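Local coordinates for YkuI protein (Bacillus subtilis, PDB 2BAS) that binds the second messenger cyclic di-GMP through its EAL domain and is probably a phosphodiesterase that cleaves this dinucleotide, at residues A[381-391]-A[403-414]; A[302-310]-A[321-329]. All coordinates share one frame; numbering follows the deposited sequence.

Contact 1: A[381-391]-A[403-414]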
loop_
_atom_site.group_PDB
_atom_site.type_symbol
_atom_site.label_atom_id
_atom_site.label_comp_id
_atom_site.label_asym_id
_atom_site.label_seq_id
_atom_site.Cartn_x
_atom_site.Cartn_y
_atom_site.Cartn_z
HETATM N N MSE A 381 20.288 9.630 -10.167
HETATM C CA MSE A 381 21.114 9.661 -11.369
HETATM C C MSE A 381 22.172 10.753 -11.348
HETATM O O MSE A 381 23.321 10.509 -11.693
HETATM C CB MSE A 381 20.254 9.796 -12.616
HETATM C CG MSE A 381 19.495 8.533 -12.919
HETATM SE SE MSE A 381 18.635 8.568 -14.640
HETATM C CE MSE A 381 16.964 9.562 -14.191
ATOM N N ARG A 382 21.765 11.944 -10.914
ATOM C CA ARG A 382 22.598 13.139 -10.894
ATOM C C ARG A 382 23.701 13.064 -9.837
ATOM O O ARG A 382 24.664 13.826 -9.886
ATOM C CB ARG A 382 21.704 14.361 -10.663
ATOM C CG ARG A 382 22.288 15.698 -11.085
ATOM C CD ARG A 382 22.852 16.475 -9.910
ATOM N NE ARG A 382 21.812 16.933 -8.983
ATOM C CZ ARG A 382 22.056 17.555 -7.829
ATOM N NH1 ARG A 382 23.305 17.794 -7.444
ATOM N NH2 ARG A 382 21.050 17.936 -7.050
ATOM N N ASN A 383 23.564 12.136 -8.896
ATOM C CA ASN A 383 24.550 11.963 -7.837
ATOM C C ASN A 383 25.362 10.691 -7.986
ATOM O O ASN A 383 26.531 10.650 -7.616
ATOM C CB ASN A 383 23.874 12.003 -6.468
ATOM C CG ASN A 383 23.413 13.397 -6.090
ATOM O OD1 ASN A 383 24.209 14.334 -6.036
ATOM N ND2 ASN A 383 22.120 13.540 -5.816
ATOM N N LEU A 384 24.734 9.656 -8.523
ATOM C CA LEU A 384 25.387 8.377 -8.747
ATOM C C LEU A 384 26.083 8.364 -10.114
ATOM O O LEU A 384 27.065 7.640 -10.315
ATOM C CB LEU A 384 24.339 7.267 -8.651
ATOM C CG LEU A 384 24.614 5.794 -8.957
ATOM C CD1 LEU A 384 25.244 5.095 -7.759
ATOM C CD2 LEU A 384 23.304 5.118 -9.346
ATOM N N ARG A 385 25.561 9.171 -11.041
ATOM C CA ARG A 385 26.082 9.292 -12.413
ATOM C C ARG A 385 26.029 7.990 -13.211
ATOM O O ARG A 385 26.836 7.783 -14.123
ATOM C CB ARG A 385 27.477 9.943 -12.438
ATOM C CG ARG A 385 27.422 11.459 -12.264
ATOM C CD ARG A 385 28.752 12.151 -12.518
ATOM N NE ARG A 385 29.620 12.189 -11.342
ATOM C CZ ARG A 385 30.839 12.726 -11.331
ATOM N NH1 ARG A 385 31.343 13.270 -12.433
ATOM N NH2 ARG A 385 31.562 12.723 -10.217
ATOM N N LYS A 386 25.082 7.123 -12.847
ATOM C CA LYS A 386 24.832 5.857 -13.537
ATOM C C LYS A 386 23.344 5.756 -13.827
ATOM O O LYS A 386 22.535 6.489 -13.237
ATOM C CB LYS A 386 25.214 4.658 -12.662
ATOM C CG LYS A 386 26.624 4.642 -12.074
ATOM C CD LYS A 386 27.655 3.941 -12.976
ATOM C CE LYS A 386 28.479 4.927 -13.803
ATOM N NZ LYS A 386 29.369 5.789 -12.960
ATOM N N GLY A 387 22.986 4.836 -14.726
ATOM C CA GLY A 387 21.589 4.530 -15.027
ATOM C C GLY A 387 21.135 3.355 -14.178
ATOM O O GLY A 387 21.926 2.859 -13.367
ATOM N N PHE A 388 19.877 2.910 -14.352
ATOM C CA PHE A 388 19.315 1.771 -13.577
ATOM C C PHE A 388 17.867 1.392 -13.899
ATOM O O PHE A 388 17.087 2.217 -14.384
ATOM C CB PHE A 388 19.426 2.019 -12.079
ATOM C CG PHE A 388 18.824 3.318 -11.639
ATOM C CD1 PHE A 388 17.446 3.459 -11.530
ATOM C CD2 PHE A 388 19.641 4.405 -11.332
ATOM C CE1 PHE A 388 16.890 4.663 -11.130
ATOM C CE2 PHE A 388 19.099 5.607 -10.927
ATOM C CZ PHE A 388 17.726 5.746 -10.824
ATOM N N PHE A 389 17.525 0.135 -13.595
ATOM C CA PHE A 389 16.202 -0.419 -13.828
ATOM C C PHE A 389 15.224 0.002 -12.758
ATOM O O PHE A 389 15.538 -0.027 -11.567
ATOM C CB PHE A 389 16.231 -1.958 -13.752
ATOM C CG PHE A 389 16.758 -2.648 -14.975
ATOM C CD1 PHE A 389 16.703 -2.056 -16.222
ATOM C CD2 PHE A 389 17.237 -3.945 -14.879
ATOM C CE1 PHE A 389 17.181 -2.716 -17.351
ATOM C CE2 PHE A 389 17.710 -4.622 -16.010
ATOM C CZ PHE A 389 17.686 -4.000 -17.248
ATOM N N SER A 390 14.004 0.312 -13.164
ATOM C CA SER A 390 12.931 0.451 -12.194
ATOM C C SER A 390 12.542 -0.959 -11.779
ATOM O O SER A 390 13.030 -1.940 -12.354
ATOM C CB SER A 390 11.726 1.135 -12.831
ATOM O OG SER A 390 11.028 0.248 -13.684
ATOM N N ASP A 391 11.666 -1.068 -10.790
ATOM C CA ASP A 391 11.051 -2.348 -10.455
ATOM C C ASP A 391 9.898 -2.634 -11.425
ATOM O O ASP A 391 9.592 -1.801 -12.271
ATOM C CB ASP A 391 10.541 -2.350 -9.011
ATOM C CG ASP A 391 9.615 -1.192 -8.712
ATOM O OD1 ASP A 391 9.946 -0.029 -9.067
ATOM O OD2 ASP A 391 8.577 -1.433 -8.078
ATOM N N ARG A 403 9.480 -2.874 -17.224
ATOM C CA ARG A 403 10.504 -2.179 -16.449
ATOM C C ARG A 403 11.006 -1.040 -17.321
ATOM O O ARG A 403 11.063 -1.182 -18.541
ATOM C CB ARG A 403 11.656 -3.113 -16.075
ATOM C CG ARG A 403 11.424 -3.958 -14.810
ATOM C CD ARG A 403 12.629 -4.883 -14.521
ATOM N NE ARG A 403 12.905 -5.030 -13.088
ATOM C CZ ARG A 403 12.772 -6.159 -12.406
ATOM N NH1 ARG A 403 12.360 -7.251 -13.007
ATOM N NH2 ARG A 403 13.056 -6.203 -11.117
ATOM N N THR A 404 11.334 0.084 -16.697
ATOM C CA THR A 404 11.870 1.273 -17.368
ATOM C C THR A 404 13.327 1.393 -16.964
ATOM O O THR A 404 13.656 1.190 -15.794
ATOM C CB THR A 404 11.164 2.571 -16.889
ATOM O OG1 THR A 404 9.771 2.535 -17.219
ATOM C CG2 THR A 404 11.810 3.852 -17.509
ATOM N N PHE A 405 14.191 1.729 -17.922
ATOM C CA PHE A 405 15.603 1.988 -17.650
ATOM C C PHE A 405 15.934 3.481 -17.804
ATOM O O PHE A 405 15.699 4.044 -18.872
ATOM C CB PHE A 405 16.496 1.156 -18.563
ATOM C CG PHE A 405 17.948 1.324 -18.278
ATOM C CD1 PHE A 405 18.569 0.556 -17.293
ATOM C CD2 PHE A 405 18.699 2.278 -18.961
ATOM C CE1 PHE A 405 19.916 0.720 -17.010
ATOM C CE2 PHE A 405 20.060 2.447 -18.677
ATOM C CZ PHE A 405 20.664 1.673 -17.702
ATOM N N SER A 406 16.481 4.086 -16.743
ATOM C CA SER A 406 16.811 5.526 -16.666
ATOM C C SER A 406 18.296 5.782 -16.836
ATOM O O SER A 406 19.101 5.229 -16.098
ATOM C CB SER A 406 16.458 6.081 -15.289
ATOM O OG SER A 406 15.113 5.849 -14.994
ATOM N N TYR A 407 18.643 6.671 -17.757
ATOM C CA TYR A 407 20.029 6.939 -18.087
ATOM C C TYR A 407 20.317 8.443 -18.062
ATOM O O TYR A 407 19.573 9.213 -18.664
ATOM C CB TYR A 407 20.335 6.354 -19.465
ATOM C CG TYR A 407 21.746 6.576 -19.929
ATOM C CD1 TYR A 407 22.745 5.657 -19.632
ATOM C CD2 TYR A 407 22.091 7.699 -20.676
ATOM C CE1 TYR A 407 24.047 5.852 -20.057
ATOM C CE2 TYR A 407 23.409 7.901 -21.120
ATOM C CZ TYR A 407 24.370 6.977 -20.801
ATOM O OH TYR A 407 25.670 7.158 -21.219
ATOM N N PRO A 408 21.375 8.867 -17.339
ATOM C CA PRO A 408 21.768 10.276 -17.348
ATOM C C PRO A 408 22.680 10.630 -18.527
ATOM O O PRO A 408 23.687 9.963 -18.759
ATOM C CB PRO A 408 22.519 10.446 -16.015
ATOM C CG PRO A 408 23.044 9.096 -15.680
ATOM C CD PRO A 408 22.235 8.063 -16.448
HETATM N N MSE A 409 22.317 11.678 -19.260
HETATM C CA MSE A 409 23.114 12.174 -20.372
HETATM C C MSE A 409 23.750 13.499 -19.996
HETATM O O MSE A 409 23.574 13.989 -18.879
HETATM C CB MSE A 409 22.235 12.370 -21.601
HETATM C CG MSE A 409 21.745 11.085 -22.238
HETATM SE SE MSE A 409 20.335 11.500 -23.518
HETATM C CE MSE A 409 21.450 12.410 -24.851
ATOM N N ASP A 410 24.489 14.085 -20.930
ATOM C CA ASP A 410 25.090 15.383 -20.689
ATOM C C ASP A 410 24.037 16.502 -20.764
ATOM O O ASP A 410 22.971 16.318 -21.352
ATOM C CB ASP A 410 26.259 15.615 -21.656
ATOM C CG ASP A 410 27.321 14.509 -21.579
ATOM O OD1 ASP A 410 27.282 13.670 -20.650
ATOM O OD2 ASP A 410 28.203 14.480 -22.457
ATOM N N ASP A 411 24.350 17.650 -20.159
ATOM C CA ASP A 411 23.453 18.816 -20.105
ATOM C C ASP A 411 22.187 18.541 -19.307
ATOM O O ASP A 411 21.095 18.932 -19.726
ATOM C CB ASP A 411 23.056 19.301 -21.506
ATOM C CG ASP A 411 24.206 19.904 -22.267
ATOM O OD1 ASP A 411 24.800 20.907 -21.789
ATOM O OD2 ASP A 411 24.489 19.381 -23.367
ATOM N N GLN A 412 22.329 17.874 -18.167
ATOM C CA GLN A 412 21.183 17.576 -17.311
ATOM C C GLN A 412 19.950 17.139 -18.118
ATOM O O GLN A 412 18.874 17.718 -17.988
ATOM C CB GLN A 412 20.831 18.784 -16.420
ATOM C CG GLN A 412 21.907 19.201 -15.425
ATOM C CD GLN A 412 22.807 20.319 -15.939
ATOM O OE1 GLN A 412 22.659 20.792 -17.070
ATOM N NE2 GLN A 412 23.738 20.755 -15.095
HETATM N N MSE A 413 20.127 16.141 -18.977
HETATM C CA MSE A 413 19.017 15.558 -19.737
HETATM C C MSE A 413 18.851 14.116 -19.291
HETATM O O MSE A 413 19.771 13.523 -18.744
HETATM C CB MSE A 413 19.257 15.645 -21.243
HETATM C CG MSE A 413 19.118 17.038 -21.808
HETATM SE SE MSE A 413 19.751 17.156 -23.668
HETATM C CE MSE A 413 19.737 19.154 -23.927
ATOM N N TYR A 414 17.675 13.548 -19.497
ATOM C CA TYR A 414 17.436 12.207 -19.016
ATOM C C TYR A 414 16.713 11.374 -20.055
ATOM O O TYR A 414 15.793 11.841 -20.723
ATOM C CB TYR A 414 16.712 12.235 -17.654
ATOM C CG TYR A 414 17.526 12.976 -16.630
ATOM C CD1 TYR A 414 17.354 14.343 -16.434
ATOM C CD2 TYR A 414 18.523 12.329 -15.909
ATOM C CE1 TYR A 414 18.146 15.049 -15.526
ATOM C CE2 TYR A 414 19.322 13.023 -14.992
ATOM C CZ TYR A 414 19.127 14.381 -14.806
ATOM O OH TYR A 414 19.909 15.067 -13.894
#

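Contact 2: A[302-310]-A[321-329]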
loop_
_atom_site.group_PDB
_atom_site.type_symbol
_atom_site.label_atom_id
_atom_site.label_comp_id
_atom_site.label_asym_id
_atom_site.label_seq_id
_atom_site.Cartn_x
_atom_site.Cartn_y
_atom_site.Cartn_z
ATOM N N ARG A 302 25.503 -1.522 -22.517
ATOM C CA ARG A 302 24.950 -1.554 -23.868
ATOM C C ARG A 302 24.446 -0.168 -24.276
ATOM O O ARG A 302 24.800 0.342 -25.347
ATOM C CB ARG A 302 23.848 -2.615 -23.995
ATOM C CG ARG A 302 23.196 -2.699 -25.362
ATOM C CD ARG A 302 24.025 -3.518 -26.322
ATOM N NE ARG A 302 23.606 -3.353 -27.715
ATOM C CZ ARG A 302 24.081 -2.418 -28.543
ATOM N NH1 ARG A 302 24.990 -1.535 -28.125
ATOM N NH2 ARG A 302 23.638 -2.360 -29.793
ATOM N N VAL A 303 23.658 0.452 -23.406
ATOM C CA VAL A 303 23.104 1.777 -23.664
ATOM C C VAL A 303 24.185 2.865 -23.739
ATOM O O VAL A 303 24.120 3.737 -24.601
ATOM C CB VAL A 303 21.988 2.115 -22.648
ATOM C CG1 VAL A 303 21.563 3.595 -22.719
ATOM C CG2 VAL A 303 20.779 1.172 -22.868
ATOM N N HIS A 304 25.183 2.802 -22.861
ATOM C CA HIS A 304 26.283 3.762 -22.872
ATOM C C HIS A 304 27.043 3.729 -24.221
ATOM O O HIS A 304 27.361 4.786 -24.786
ATOM C CB HIS A 304 27.219 3.497 -21.687
ATOM C CG HIS A 304 28.268 4.544 -21.486
ATOM N ND1 HIS A 304 27.987 5.794 -20.972
ATOM C CD2 HIS A 304 29.601 4.527 -21.724
ATOM C CE1 HIS A 304 29.102 6.501 -20.908
ATOM N NE2 HIS A 304 30.097 5.755 -21.352
ATOM N N GLN A 305 27.327 2.531 -24.737
ATOM C CA GLN A 305 27.939 2.400 -26.064
ATOM C C GLN A 305 27.066 3.043 -27.129
ATOM O O GLN A 305 27.538 3.870 -27.899
ATOM C CB GLN A 305 28.121 0.949 -26.449
ATOM C CG GLN A 305 29.232 0.242 -25.757
ATOM C CD GLN A 305 29.408 -1.162 -26.296
ATOM O OE1 GLN A 305 30.468 -1.504 -26.827
ATOM N NE2 GLN A 305 28.356 -1.981 -26.183
ATOM N N ALA A 306 25.789 2.667 -27.152
ATOM C CA ALA A 306 24.837 3.172 -28.138
ATOM C C ALA A 306 24.718 4.708 -28.156
ATOM O O ALA A 306 24.941 5.329 -29.199
ATOM C CB ALA A 306 23.490 2.518 -27.949
ATOM N N VAL A 307 24.384 5.311 -27.014
ATOM C CA VAL A 307 24.316 6.771 -26.900
ATOM C C VAL A 307 25.627 7.444 -27.361
ATOM O O VAL A 307 25.661 8.076 -28.411
ATOM C CB VAL A 307 23.976 7.220 -25.458
ATOM C CG1 VAL A 307 23.908 8.728 -25.385
ATOM C CG2 VAL A 307 22.638 6.604 -24.985
ATOM N N THR A 308 26.700 7.276 -26.590
ATOM C CA THR A 308 27.990 7.911 -26.891
ATOM C C THR A 308 28.441 7.702 -28.343
ATOM O O THR A 308 28.982 8.612 -28.963
ATOM C CB THR A 308 29.106 7.442 -25.930
ATOM O OG1 THR A 308 29.238 6.019 -26.018
ATOM C CG2 THR A 308 28.783 7.836 -24.478
ATOM N N SER A 309 28.201 6.507 -28.876
ATOM C CA SER A 309 28.491 6.193 -30.275
ATOM C C SER A 309 27.600 6.983 -31.248
ATOM O O SER A 309 28.101 7.602 -32.190
ATOM C CB SER A 309 28.356 4.690 -30.505
ATOM O OG SER A 309 28.091 4.403 -31.860
ATOM N N LEU A 310 26.285 6.957 -31.017
ATOM C CA LEU A 310 25.328 7.711 -31.838
ATOM C C LEU A 310 25.476 9.226 -31.706
ATOM O O LEU A 310 25.318 9.957 -32.689
ATOM C CB LEU A 310 23.886 7.304 -31.539
ATOM C CG LEU A 310 23.336 6.077 -32.265
ATOM C CD1 LEU A 310 22.021 5.667 -31.654
ATOM C CD2 LEU A 310 23.162 6.347 -33.746
ATOM N N PHE A 321 17.688 11.676 -32.720
ATOM C CA PHE A 321 18.567 10.788 -31.947
ATOM C C PHE A 321 17.856 9.551 -31.375
ATOM O O PHE A 321 18.394 8.441 -31.446
ATOM C CB PHE A 321 19.320 11.562 -30.844
ATOM C CG PHE A 321 19.839 10.691 -29.724
ATOM C CD1 PHE A 321 20.922 9.833 -29.923
ATOM C CD2 PHE A 321 19.242 10.732 -28.464
ATOM C CE1 PHE A 321 21.394 9.016 -28.879
ATOM C CE2 PHE A 321 19.710 9.921 -27.405
ATOM C CZ PHE A 321 20.783 9.068 -27.614
ATOM N N ILE A 322 16.660 9.740 -30.815
ATOM C CA ILE A 322 15.934 8.624 -30.200
ATOM C C ILE A 322 15.380 7.641 -31.236
ATOM O O ILE A 322 15.254 6.443 -30.957
ATOM C CB ILE A 322 14.836 9.072 -29.186
ATOM C CG1 ILE A 322 13.747 9.930 -29.853
ATOM C CG2 ILE A 322 15.469 9.794 -27.989
ATOM C CD1 ILE A 322 12.568 10.258 -28.929
ATOM N N LYS A 323 15.064 8.147 -32.428
ATOM C CA LYS A 323 14.581 7.302 -33.512
ATOM C C LYS A 323 15.681 6.329 -33.901
ATOM O O LYS A 323 15.420 5.154 -34.185
ATOM C CB LYS A 323 14.178 8.142 -34.727
ATOM C CG LYS A 323 13.032 9.115 -34.493
ATOM C CD LYS A 323 12.809 9.936 -35.739
ATOM C CE LYS A 323 11.861 11.085 -35.481
ATOM N NZ LYS A 323 11.828 12.003 -36.666
ATOM N N LYS A 324 16.912 6.836 -33.903
ATOM C CA LYS A 324 18.087 6.036 -34.205
ATOM C C LYS A 324 18.413 5.129 -33.023
ATOM O O LYS A 324 18.752 3.969 -33.212
ATOM C CB LYS A 324 19.284 6.924 -34.549
ATOM C CG LYS A 324 19.147 7.745 -35.833
ATOM C CD LYS A 324 20.462 8.470 -36.135
ATOM C CE LYS A 324 20.364 9.463 -37.300
ATOM N NZ LYS A 324 19.623 10.708 -36.942
ATOM N N LEU A 325 18.309 5.645 -31.800
ATOM C CA LEU A 325 18.531 4.787 -30.638
ATOM C C LEU A 325 17.557 3.597 -30.644
ATOM O O LEU A 325 17.974 2.452 -30.447
ATOM C CB LEU A 325 18.447 5.572 -29.326
ATOM C CG LEU A 325 18.855 4.794 -28.062
ATOM C CD1 LEU A 325 20.320 4.348 -28.120
ATOM C CD2 LEU A 325 18.580 5.602 -26.789
ATOM N N ALA A 326 16.281 3.883 -30.913
ATOM C CA ALA A 326 15.227 2.866 -30.949
ATOM C C ALA A 326 15.602 1.690 -31.824
ATOM O O ALA A 326 15.440 0.540 -31.419
ATOM C CB ALA A 326 13.906 3.462 -31.424
ATOM N N GLU A 327 16.094 1.988 -33.022
ATOM C CA GLU A 327 16.513 0.968 -33.971
ATOM C C GLU A 327 17.732 0.187 -33.499
ATOM O O GLU A 327 17.820 -1.020 -33.716
ATOM C CB GLU A 327 16.759 1.584 -35.354
ATOM C CG GLU A 327 15.481 2.065 -36.062
ATOM C CD GLU A 327 14.556 0.925 -36.520
ATOM O OE1 GLU A 327 14.746 -0.253 -36.118
ATOM O OE2 GLU A 327 13.618 1.214 -37.290
ATOM N N GLU A 328 18.666 0.874 -32.848
ATOM C CA GLU A 328 19.842 0.228 -32.272
ATOM C C GLU A 328 19.440 -0.707 -31.123
ATOM O O GLU A 328 20.007 -1.788 -30.966
ATOM C CB GLU A 328 20.836 1.281 -31.777
ATOM C CG GLU A 328 22.160 0.718 -31.274
ATOM C CD GLU A 328 22.952 0.022 -32.363
ATOM O OE1 GLU A 328 23.287 -1.163 -32.172
ATOM O OE2 GLU A 328 23.226 0.650 -33.413
ATOM N N LEU A 329 18.459 -0.283 -30.331
ATOM C CA LEU A 329 17.962 -1.092 -29.221
ATOM C C LEU A 329 16.640 -1.809 -29.542
ATOM O O LEU A 329 15.916 -2.238 -28.635
ATOM C CB LEU A 329 17.816 -0.224 -27.955
ATOM C CG LEU A 329 19.074 0.406 -27.338
ATOM C CD1 LEU A 329 18.734 1.034 -26.020
ATOM C CD2 LEU A 329 20.208 -0.589 -27.146
#

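Contact 1: A[381-391]-A[403-414]
Phe389 and Phe405 are neighbours across an antiparallel beta hairpin, formed by the outermost strand 388-394 and strand 401-409 of a six-stranded sheet, with the end of helix 374-384 leading into it. They are a non-hydrogen-bonded pair. Their rings meet obliquely, centroids 5.6 Å apart and planes at 81°, and CD1 of Phe389 comes in at the edge of the Phe405 ring, close to that ring's plane. The Phe405 ring lies along the neighbouring backbone, passing Phe388 N and Gly387 C obliquely. Phe299 of the long helix 271-311 meets both rings, which puts this pair between sheet and helix. Phe388 and Ser406, the adjoining hydrogen-bonded pair, carry their side chains on the other side of the sheet, and Ser406 N donates to Phe388 O over 3.1 Å.

On this second side selenomethionine Met381, near the end of the helix and directed at the second strand, bends at chi3 and lays its SE 3.4 Å from Ser406 CB. Its methyl CE turns to the Tyr414 ring, 3.6 Å from CD2, an oblique Met-aromatic contact, the two side chains lying alongside and running opposite ways. Tyr414 OH lies near the aliphatic CB and CG of Arg382. Where the helix has ended, Pro408 CD packs 3.6 Å from Lys386 O.

At the far end Arg403 crosses to the backbone of Ser390, its NE donating to Ser390 O from within the carbonyl plane over 3.2 Å. Ser390 OG sits between its own backbone N and carbonyl carbon (chi1 75°), a position from which it gives its proton to Asp391 O while its oxygen receives Thr404 N at 3.0 Å, in a nearly straight bond of 177°.

Contact 2: A[302-310]-A[321-329]
Phe321 points its ring at Leu310 and Val307 in a helical hairpin, where helix 318-328 packs back along the end of helix 271-311. The two short segments run at 139° to each other, roughly antiparallel, with axes 10.4 Å apart. Leu310 CB sits at the edge of the Phe321 ring, 4.0 Å from CE1, while Val307 CG1 approaches CZ obliquely at 3.9 Å. Arg311 adds a cation-pi contact to the same ring.

One turn on, Lys324 offers its CB to Leu310 CD2 at 4.0 Å, and the remainder of its chain leads away from the first helix. Leu310 also reaches the backbone of Leu325, its CD1 lying 3.7 Å from the amide N. The side chain of Leu325 itself swings inward, bringing CD1 to 3.7 Å from Ala306 CB; the small methyl of Ala306 is also met by Glu328 CG.

Glu328 extends toward Arg302, CG anti to its backbone N (chi1 -175°) before the chain bends. OE1 lies at the edge of the guanidinium, in its plane, 2.7 Å from Arg302 NH2; the guanidinium and carboxylate planes are turned 72° apart, and the hydrogen bond within this salt bridge is weak. Leu329, just past the helix, sets CD1 3.8 Å from Val303 CG2 and CD2 over one face of the Arg302 guanidinium. Replacing Arg302 with an alanine would probably leave the Glu328 carboxylate without this cationic mate and uncover Leu329 CD2.

The chemistry is thus divided: Phe321, Leu325 and Leu329 against Val303, Ala306 and Val307 make the buried part, whereas the one charge pair lies at its margin, where the bond is bent, so attraction between the charges probably contributes more than a well-directed hydrogen bond.

How the contacts relate
Along the chain the long helix 271-311 comes first, and contact 2 closes the short connection from its end to helix 318-328. The chain then builds strands 335-340, 349-353 and 356-360 and helix 374-384 before contact 1 closes the turn between strands 388-394 and 401-409. The two closures lie in series, neither nested nor crossed, yet their centres are only 15 Å apart. Tyr407 joins them: its OH lies 2.7 Å from His304 ND1, a probable hydrogen bond, and its ring packs on Val303 and Val307. Met409 adds a contact with Phe321. The helical hairpin thereby packs on one side of the sheet, and helix 374-384 is tied to the other.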